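Local coordinates for ferric vibriobactin ABC transporter, periplasmic ferric vibriobactin-binding protein (Vibrio cholerae, PDB 3R5T), which binds ferric vibriobactin in the periplasm and probably delivers this iron-loaded siderophore to its ABC transporter for uptake, at residues D88-S93 against A109-I114. Residues are numbered along the deposited sequence; the frame is centred on the assembly and turned at random.
Sequences DLIVVS and AIAPTI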
loop_
_atom_site.group_PDB
_atom_site.type_symbol
_atom_site.label_atom_id
_atom_site.label_comp_id
_atom_site.label_asym_id
_atom_site.label_seq_id
_atom_site.Cartn_x
_atom_site.Cartn_y
_atom_site.Cartn_z
ATOM N N ASP A 88 20.404 -3.891 12.568
ATOM C CA ASP A 88 21.447 -4.016 11.556
ATOM C C ASP A 88 20.961 -3.627 10.157
ATOM O O ASP A 88 21.690 -3.756 9.170
ATOM C CB ASP A 88 22.081 -5.412 11.557
ATOM C CG ASP A 88 21.070 -6.536 11.363
ATOM O OD1 ASP A 88 19.880 -6.266 11.059
ATOM O OD2 ASP A 88 21.496 -7.710 11.504
ATOM N N LEU A 89 19.726 -3.150 10.078
ATOM C CA LEU A 89 19.231 -2.534 8.851
ATOM C C LEU A 89 18.103 -1.601 9.254
ATOM O O LEU A 89 17.222 -1.999 9.995
ATOM C CB LEU A 89 18.701 -3.579 7.861
ATOM C CG LEU A 89 18.199 -3.013 6.524
ATOM C CD1 LEU A 89 19.351 -2.467 5.680
ATOM C CD2 LEU A 89 17.430 -4.064 5.735
ATOM N N ILE A 90 18.120 -0.384 8.724
ATOM C CA ILE A 90 17.050 0.584 8.966
ATOM C C ILE A 90 16.396 0.928 7.633
ATOM O O ILE A 90 17.092 1.263 6.670
ATOM C CB ILE A 90 17.602 1.874 9.639
ATOM C CG1 ILE A 90 18.195 1.540 11.008
ATOM C CG2 ILE A 90 16.497 2.931 9.803
ATOM C CD1 ILE A 90 19.059 2.647 11.596
ATOM N N VAL A 91 15.065 0.822 7.567
ATOM C CA VAL A 91 14.351 1.055 6.315
ATOM C C VAL A 91 13.564 2.344 6.351
ATOM O O VAL A 91 12.880 2.630 7.340
ATOM C CB VAL A 91 13.401 -0.112 5.967
ATOM C CG1 VAL A 91 12.829 0.086 4.575
ATOM C CG2 VAL A 91 14.140 -1.446 6.073
ATOM N N VAL A 92 13.715 3.133 5.290
ATOM C CA VAL A 92 13.128 4.470 5.185
ATOM C C VAL A 92 12.341 4.588 3.888
ATOM O O VAL A 92 12.744 4.034 2.876
ATOM C CB VAL A 92 14.246 5.558 5.206
ATOM C CG1 VAL A 92 13.667 6.951 5.148
ATOM C CG2 VAL A 92 15.136 5.426 6.446
ATOM N N SER A 93 11.224 5.306 3.918
ATOM C CA SER A 93 10.431 5.546 2.721
ATOM C C SER A 93 10.749 6.894 2.122
ATOM O O SER A 93 11.144 7.831 2.828
ATOM C CB SER A 93 8.934 5.420 3.007
ATOM O OG SER A 93 8.506 6.439 3.881
ATOM N N ALA A 109 24.336 6.641 10.765
ATOM C CA ALA A 109 25.362 6.631 11.805
ATOM C C ALA A 109 25.154 5.464 12.760
ATOM O O ALA A 109 26.081 5.061 13.472
ATOM C CB ALA A 109 25.359 7.958 12.574
ATOM N N ILE A 110 23.937 4.930 12.780
ATOM C CA ILE A 110 23.565 3.845 13.682
ATOM C C ILE A 110 23.665 2.463 13.051
ATOM O O ILE A 110 24.180 1.531 13.663
ATOM C CB ILE A 110 22.123 4.027 14.206
ATOM C CG1 ILE A 110 21.925 5.448 14.746
ATOM C CG2 ILE A 110 21.809 2.964 15.256
ATOM C CD1 ILE A 110 20.515 5.736 15.255
ATOM N N ALA A 111 23.166 2.344 11.824
ATOM C CA ALA A 111 23.183 1.080 11.086
ATOM C C ALA A 111 22.983 1.345 9.601
ATOM O O ALA A 111 22.505 2.415 9.212
ATOM C CB ALA A 111 22.088 0.136 11.608
ATOM N N PRO A 112 23.321 0.361 8.754
ATOM C CA PRO A 112 23.063 0.508 7.317
ATOM C C PRO A 112 21.610 0.904 7.093
ATOM O O PRO A 112 20.699 0.244 7.596
ATOM C CB PRO A 112 23.327 -0.895 6.769
ATOM C CG PRO A 112 24.376 -1.459 7.714
ATOM C CD PRO A 112 23.979 -0.923 9.075
ATOM N N THR A 113 21.400 1.982 6.352
ATOM C CA THR A 113 20.070 2.552 6.161
ATOM C C THR A 113 19.730 2.589 4.674
ATOM O O THR A 113 20.514 3.088 3.869
ATOM C CB THR A 113 20.019 3.967 6.786
ATOM O OG1 THR A 113 20.265 3.849 8.187
ATOM C CG2 THR A 113 18.661 4.628 6.591
ATOM N N ILE A 114 18.571 2.037 4.324
ATOM C CA ILE A 114 18.124 1.995 2.931
ATOM C C ILE A 114 16.832 2.784 2.720
ATOM O O ILE A 114 16.047 2.988 3.658
ATOM C CB ILE A 114 17.984 0.545 2.409
ATOM C CG1 ILE A 114 16.861 -0.219 3.149
ATOM C CG2 ILE A 114 19.350 -0.158 2.469
ATOM C CD1 ILE A 114 16.499 -1.563 2.474
#
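Ile114 and Ile90 bury the most surface where the start of strand 113-116 joins strand 89-93 in parallel pairing. The backbone of Ile90 faces the incoming strand with both its polar groups: its N donates to Pro112 O at 2.9 Å, and its O receives a hydrogen bond from Ile114 N. The same oxygen also has Thr113 CA at 3.3 Å, a CA-H...O contact. Two residues on, Val92 N donates to Ile114 O, and the pairing continues to Val116.

On one face of the sheet, Ile90 sends CG1 anti to its carbonyl carbon (chi1 -62°), and CD1 reaches the methyl of Ala111 at 3.9 Å and passes close to Thr113 OG1. That hydroxyl is taken up within its own segment, donating to Ala111 O from 30° off the carbonyl plane, a bond within the segment that leads into the strand, made right beside Ile90. Farther along this face, Thr113 CG2 meets Val92 CG2 at 3.6 Å, methyl to methyl. On the other face, Ile114 holds CG1 between its backbone N and carbonyl carbon (chi1 65°); CG1 lies alongside Val91 CG2, while CG2 touches Leu89 CD1 at 4.0 Å. The Pro112 ring packs its CD and CG against Asp88 O.

This is the edge of the five-stranded parallel sheet, in a beta-alpha-beta unit whose connection contains helix 104-108. Leu107 of that helix touches Val92 and Thr113, Val82 of helix 79-85 packs on Ile90, and strand 16-19 lies against Leu89 and Ile114 through Ile19 and Thr17, respectively, while strand 26-28 pairs with the far side of strand 89-93.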